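Local coordinates for protein AA10A (Thermobifida fusca, PDB 5UIZ) that is a copper-dependent lytic polysaccharide monooxygenase that probably cleaves cellulose by oxidation, at residues F158-Q163 / S195-V200; V200-K205 / Y213-D218. All coordinates share one frame; numbering follows the deposited sequence.

Interaction 1: F158-Q163 / S195-V200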
loop_
_atom_site.group_PDB
_atom_site.type_symbol
_atom_site.label_atom_id
_atom_site.label_comp_id
_atom_site.label_asym_id
_atom_site.label_seq_id
_atom_site.Cartn_x
_atom_site.Cartn_y
_atom_site.Cartn_z
ATOM N N PHE A 158 1.399 4.096 17.112
ATOM C CA PHE A 158 0.293 4.001 16.198
ATOM C C PHE A 158 -0.343 2.614 16.218
ATOM O O PHE A 158 0.364 1.602 16.197
ATOM C CB PHE A 158 0.759 4.326 14.770
ATOM C CG PHE A 158 -0.368 4.345 13.775
ATOM C CD1 PHE A 158 -1.242 5.408 13.734
ATOM C CD2 PHE A 158 -0.595 3.287 12.938
ATOM C CE1 PHE A 158 -2.285 5.464 12.802
ATOM C CE2 PHE A 158 -1.661 3.323 12.033
ATOM C CZ PHE A 158 -2.496 4.422 11.985
ATOM N N ASP A 159 -1.676 2.561 16.254
ATOM C CA ASP A 159 -2.386 1.286 16.266
ATOM C C ASP A 159 -3.336 1.152 15.056
ATOM O O ASP A 159 -4.466 1.660 15.090
ATOM C CB ASP A 159 -3.123 1.104 17.603
ATOM C CG ASP A 159 -3.963 -0.181 17.664
ATOM O OD1 ASP A 159 -3.909 -1.080 16.797
ATOM O OD2 ASP A 159 -4.752 -0.262 18.596
ATOM N N PRO A 160 -2.887 0.445 14.000
ATOM C CA PRO A 160 -3.675 0.296 12.777
ATOM C C PRO A 160 -5.003 -0.444 12.920
ATOM O O PRO A 160 -5.852 -0.271 12.055
ATOM C CB PRO A 160 -2.751 -0.459 11.832
ATOM C CG PRO A 160 -1.380 -0.299 12.412
ATOM C CD PRO A 160 -1.604 -0.281 13.878
ATOM N N THR A 161 -5.197 -1.170 14.022
ATOM C CA THR A 161 -6.441 -1.852 14.259
ATOM C C THR A 161 -7.486 -0.915 14.761
ATOM O O THR A 161 -8.633 -1.287 14.680
ATOM C CB THR A 161 -6.336 -3.073 15.214
ATOM O OG1 THR A 161 -6.105 -2.617 16.538
ATOM C CG2 THR A 161 -5.241 -4.008 14.814
ATOM N N THR A 162 -7.131 0.268 15.258
ATOM C CA THR A 162 -8.110 1.220 15.809
ATOM C C THR A 162 -8.048 2.630 15.253
ATOM O O THR A 162 -8.923 3.440 15.569
ATOM C CB THR A 162 -7.987 1.409 17.347
ATOM O OG1 THR A 162 -6.687 1.905 17.680
ATOM C CG2 THR A 162 -8.125 0.146 18.034
ATOM N N GLN A 163 -7.073 2.922 14.412
ATOM C CA GLN A 163 -6.793 4.314 14.041
ATOM C C GLN A 163 -6.597 4.364 12.565
ATOM O O GLN A 163 -5.885 3.545 12.009
ATOM C CB GLN A 163 -5.464 4.839 14.621
ATOM C CG GLN A 163 -5.371 4.957 16.131
ATOM C CD GLN A 163 -4.010 5.532 16.513
ATOM O OE1 GLN A 163 -3.071 4.804 16.934
ATOM N NE2 GLN A 163 -3.880 6.857 16.320
ATOM N N SER A 195 8.486 -1.611 16.479
ATOM C CA SER A 195 8.231 -2.970 16.854
ATOM C C SER A 195 6.764 -3.313 16.721
ATOM O O SER A 195 5.923 -2.487 17.003
ATOM C CB SER A 195 8.720 -3.148 18.289
ATOM O OG SER A 195 8.830 -4.524 18.531
ATOM N N GLY A 196 6.477 -4.524 16.281
ATOM C CA GLY A 196 5.110 -5.009 16.170
ATOM C C GLY A 196 4.408 -4.416 14.953
ATOM O O GLY A 196 5.053 -4.098 13.951
ATOM N N ARG A 197 3.099 -4.267 15.058
ATOM C CA ARG A 197 2.218 -3.999 13.906
ATOM C C ARG A 197 2.345 -2.539 13.439
ATOM O O ARG A 197 2.219 -1.587 14.229
ATOM C CB ARG A 197 0.771 -4.303 14.247
ATOM C CG ARG A 197 -0.226 -3.851 13.179
ATOM C CD ARG A 197 -1.683 -4.026 13.658
ATOM N NE ARG A 197 -2.157 -5.400 13.521
ATOM C CZ ARG A 197 -2.544 -5.945 12.390
ATOM N NH1 ARG A 197 -2.504 -5.273 11.235
ATOM N NH2 ARG A 197 -3.000 -7.190 12.398
ATOM N N HIS A 198 2.590 -2.382 12.143
ATOM C CA HIS A 198 2.730 -1.094 11.542
ATOM C C HIS A 198 2.197 -1.092 10.121
ATOM O O HIS A 198 1.805 -2.137 9.551
ATOM C CB HIS A 198 4.204 -0.713 11.562
ATOM C CG HIS A 198 4.643 -0.168 12.864
ATOM N ND1 HIS A 198 4.354 1.116 13.251
ATOM C CD2 HIS A 198 5.312 -0.736 13.899
ATOM C CE1 HIS A 198 4.817 1.311 14.476
ATOM N NE2 HIS A 198 5.388 0.203 14.899
ATOM N N VAL A 199 2.212 0.085 9.546
ATOM C CA VAL A 199 1.927 0.263 8.120
ATOM C C VAL A 199 3.087 0.893 7.372
ATOM O O VAL A 199 3.650 1.866 7.818
ATOM C CB VAL A 199 0.694 1.123 7.942
ATOM C CG1 VAL A 199 0.307 1.257 6.474
ATOM C CG2 VAL A 199 -0.445 0.485 8.673
ATOM N N VAL A 200 3.465 0.278 6.281
ATOM C CA VAL A 200 4.454 0.828 5.400
ATOM C C VAL A 200 3.632 1.463 4.254
ATOM O O VAL A 200 2.778 0.814 3.635
ATOM C CB VAL A 200 5.339 -0.249 4.840
ATOM C CG1 VAL A 200 6.315 0.349 3.823
ATOM C CG2 VAL A 200 6.048 -0.999 5.949
#
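Pro-160 lies against the aliphatic stem of Arg-197, the ring and the stem running alongside each other in opposite senses. The contact joins the loop between strands 146-154 and 170-175 to the start of strand 198-206, at one end of the immunoglobulin-like beta-sandwich of an AA10 enzyme, and no hydrogen bond crosses it. Pro-160 CD meets Arg-197 CD at 3.8 Å, and on the same ring Pro-160 CG rests 3.9 Å from Val-199 CG2. With chi1 at -176°, Val-199 CG1 is anti to the backbone N, which leaves CG2, beside that N, to meet the proline ring.

The arginine leaves its backbone extended, CG anti to N, then bends at chi3 (-81°). Past this bend Thr-161 CG2 sits over one face of the guanidinium, 3.6 Å from Arg-197 NE, and the two side chains cross at about a right angle. The polar end is held elsewhere, with NH1 donating to the carbonyl of Trp-125. An alanine in place of Arg-197 would probably leave a gap beside Pro-160 and Thr-161 CG2 and the Trp-125 carbonyl without this donor.

The loop is fastened from within by an Asx turn. Asp-159 OD1 accepts the backbone N-H of Thr-161 from above the carboxylate plane and, on its syn side, the Thr-161 hydroxyl, both from the same face. With OG1 drawn to the carboxylate, CG2 is left to meet the arginine. Gln-163 folds back across the turn as well: its OE1 takes the N-H of Asp-159 at 2.7 Å, with the donor tilted 30° from the amide carbonyl plane.

Interaction 2: V200-K205 / Y213-D218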
loop_
_atom_site.group_PDB
_atom_site.type_symbol
_atom_site.label_atom_id
_atom_site.label_comp_id
_atom_site.label_asym_id
_atom_site.label_seq_id
_atom_site.Cartn_x
_atom_site.Cartn_y
_atom_site.Cartn_z
ATOM N N VAL A 200 3.465 0.278 6.281
ATOM C CA VAL A 200 4.454 0.828 5.400
ATOM C C VAL A 200 3.632 1.463 4.254
ATOM O O VAL A 200 2.778 0.814 3.635
ATOM C CB VAL A 200 5.339 -0.249 4.840
ATOM C CG1 VAL A 200 6.315 0.349 3.823
ATOM C CG2 VAL A 200 6.048 -0.999 5.949
ATOM N N PHE A 201 3.847 2.750 4.043
ATOM C CA PHE A 201 3.222 3.471 2.933
ATOM C C PHE A 201 4.227 3.896 1.851
ATOM O O PHE A 201 5.104 4.727 2.095
ATOM C CB PHE A 201 2.447 4.645 3.507
ATOM C CG PHE A 201 1.653 5.388 2.508
ATOM C CD1 PHE A 201 0.665 4.769 1.830
ATOM C CD2 PHE A 201 1.903 6.745 2.255
ATOM C CE1 PHE A 201 -0.104 5.446 0.879
ATOM C CE2 PHE A 201 1.159 7.413 1.312
ATOM C CZ PHE A 201 0.138 6.769 0.630
ATOM N N THR A 202 4.118 3.295 0.684
ATOM C CA THR A 202 5.043 3.504 -0.430
ATOM C C THR A 202 4.373 4.348 -1.549
ATOM O O THR A 202 3.259 4.040 -2.016
ATOM C CB THR A 202 5.514 2.156 -1.008
ATOM O OG1 THR A 202 6.157 1.409 0.008
ATOM C CG2 THR A 202 6.498 2.339 -2.128
ATOM N N ILE A 203 5.047 5.438 -1.888
ATOM C CA ILE A 203 4.705 6.305 -2.981
ATOM C C ILE A 203 5.660 6.060 -4.151
ATOM O O ILE A 203 6.882 6.284 -4.091
ATOM C CB ILE A 203 4.788 7.796 -2.613
ATOM C CG1 ILE A 203 3.981 8.104 -1.346
ATOM C CG2 ILE A 203 4.217 8.647 -3.752
ATOM C CD1 ILE A 203 4.097 9.575 -0.945
ATOM N N TRP A 204 5.067 5.623 -5.244
ATOM C CA TRP A 204 5.815 5.297 -6.416
ATOM C C TRP A 204 5.358 6.241 -7.482
ATOM O O TRP A 204 4.200 6.265 -7.840
ATOM C CB TRP A 204 5.619 3.804 -6.781
ATOM C CG TRP A 204 5.940 3.490 -8.195
ATOM C CD1 TRP A 204 6.967 3.994 -8.937
ATOM C CD2 TRP A 204 5.227 2.608 -9.039
ATOM N NE1 TRP A 204 6.936 3.461 -10.188
ATOM C CE2 TRP A 204 5.885 2.601 -10.282
ATOM C CE3 TRP A 204 4.116 1.782 -8.850
ATOM C CZ2 TRP A 204 5.439 1.852 -11.374
ATOM C CZ3 TRP A 204 3.649 1.017 -9.935
ATOM C CH2 TRP A 204 4.306 1.072 -11.189
ATOM N N LYS A 205 6.302 7.051 -7.960
ATOM C CA LYS A 205 6.074 8.022 -9.007
ATOM C C LYS A 205 6.633 7.422 -10.307
ATOM O O LYS A 205 7.856 7.230 -10.434
ATOM C CB LYS A 205 6.831 9.327 -8.685
ATOM C CG LYS A 205 6.883 10.311 -9.834
ATOM C CD LYS A 205 5.475 10.768 -10.204
ATOM C CE LYS A 205 5.479 11.960 -11.161
ATOM N NZ LYS A 205 6.053 11.618 -12.480
ATOM N N TYR A 213 1.474 6.044 -7.778
ATOM C CA TYR A 213 0.900 4.930 -7.046
ATOM C C TYR A 213 1.075 5.066 -5.563
ATOM O O TYR A 213 2.166 5.504 -5.060
ATOM C CB TYR A 213 1.556 3.645 -7.521
ATOM C CG TYR A 213 1.229 3.365 -8.964
ATOM C CD1 TYR A 213 1.864 4.048 -9.981
ATOM C CD2 TYR A 213 0.277 2.408 -9.311
ATOM C CE1 TYR A 213 1.554 3.803 -11.315
ATOM C CE2 TYR A 213 -0.037 2.155 -10.639
ATOM C CZ TYR A 213 0.596 2.873 -11.636
ATOM O OH TYR A 213 0.300 2.624 -12.949
ATOM N N TYR A 214 0.029 4.648 -4.854
ATOM C CA TYR A 214 -0.078 4.770 -3.406
ATOM C C TYR A 214 -0.328 3.397 -2.787
ATOM O O TYR A 214 -1.388 2.814 -2.933
ATOM C CB TYR A 214 -1.170 5.770 -3.031
ATOM C CG TYR A 214 -0.823 7.171 -3.489
ATOM C CD1 TYR A 214 0.189 7.889 -2.880
ATOM C CD2 TYR A 214 -1.483 7.753 -4.552
ATOM C CE1 TYR A 214 0.503 9.174 -3.327
ATOM C CE2 TYR A 214 -1.131 8.989 -5.046
ATOM C CZ TYR A 214 -0.171 9.706 -4.433
ATOM O OH TYR A 214 0.131 10.980 -4.881
ATOM N N LEU A 215 0.670 2.905 -2.083
ATOM C CA LEU A 215 0.782 1.487 -1.752
ATOM C C LEU A 215 0.939 1.272 -0.279
ATOM O O LEU A 215 2.017 1.491 0.251
ATOM C CB LEU A 215 1.983 0.895 -2.507
ATOM C CG LEU A 215 1.883 1.193 -4.021
ATOM C CD1 LEU A 215 3.165 0.939 -4.793
ATOM C CD2 LEU A 215 0.673 0.492 -4.656
ATOM N N CYS A 216 -0.156 0.908 0.401
ATOM C CA CYS A 216 -0.123 0.555 1.824
ATOM C C CYS A 216 0.120 -0.951 2.026
ATOM O O CYS A 216 -0.574 -1.797 1.423
ATOM C CB CYS A 216 -1.429 0.906 2.561
ATOM S SG CYS A 216 -1.702 2.670 2.852
ATOM N N SER A 217 1.058 -1.248 2.916
ATOM C CA SER A 217 1.422 -2.610 3.304
ATOM C C SER A 217 1.443 -2.765 4.809
ATOM O O SER A 217 2.152 -2.019 5.510
ATOM C CB SER A 217 2.762 -2.994 2.791
ATOM O OG SER A 217 2.816 -2.893 1.376
ATOM N N ASP A 218 0.687 -3.731 5.312
ATOM C CA ASP A 218 0.719 -4.026 6.738
ATOM C C ASP A 218 1.878 -4.931 7.087
ATOM O O ASP A 218 2.126 -5.930 6.388
ATOM C CB ASP A 218 -0.586 -4.590 7.228
ATOM C CG ASP A 218 -1.697 -3.649 6.991
ATOM O OD1 ASP A 218 -1.897 -2.695 7.821
ATOM O OD2 ASP A 218 -2.329 -3.843 5.917
HETATM O O HOH W 1 4.149 -0.378 0.777
#
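Trp-204 lays its six-membered ring over the ring of Tyr-213 in an offset stack, centroids 4.1 Å apart and planes at 20°. The pair belongs to the antiparallel hairpin of strands 198-206 and 211-221, in the core of the AA10 beta-sandwich. Both side chains point the same way: CZ3 of the indole sits over the centre of the phenol ring, and Trp-204 CE3 comes within 3.3 Å of Tyr-213 CG. The nearest side-chain atom of Tyr-213 is about 3 Å from the bound copper ion, and its hydroxyl bonds to Gln-211 and to the backbone N of His-37, a copper ligand. The stack thus backs a tyrosine that lies beside the copper site.

Three hydrogen-bonded pairs, Val-200 with Ser-217, Thr-202 with Leu-215 and Trp-204 with Tyr-213, each close two backbone bonds. The opposite face carries Phe-201, Ile-203, Tyr-214 and Cys-216, the last disulfide-bonded to Cys-106. There Phe-201, CG anti to N (chi1 -174°), swings its ring across to the partner strand, CZ reaching Tyr-214 CD1 at 3.7 Å, and Ile-203 CG2 lies against Tyr-214 CE1. On the Trp-204 face a water is gripped by three groups: it bonds to Thr-202 OG1, donates to Ser-217 OG, which also bonds to Pro-43 O, and donates to Leu-215 O at 2.9 Å.

Both interactions use strand 198-206 and share Val-200, but they differ in depth and chemistry. Interaction 2 is fully buried near the centre of the chain, where paired backbones and aromatic rings bind the hairpin and extend to the copper site. Interaction 1, its centre about 15 Å from that of interaction 2, is partly buried and lies apart from that site; it rests on van der Waals packing of a loop braced by internal polar bonds, while the polar ends of Arg-197 and His-198 bond to other parts of the chain. The two meet at Val-199: CG2, which faces the loop, also lies 3.6 Å from Asp-218 OD1, while CG1 packs on Ser-217 O of the neighbouring strand.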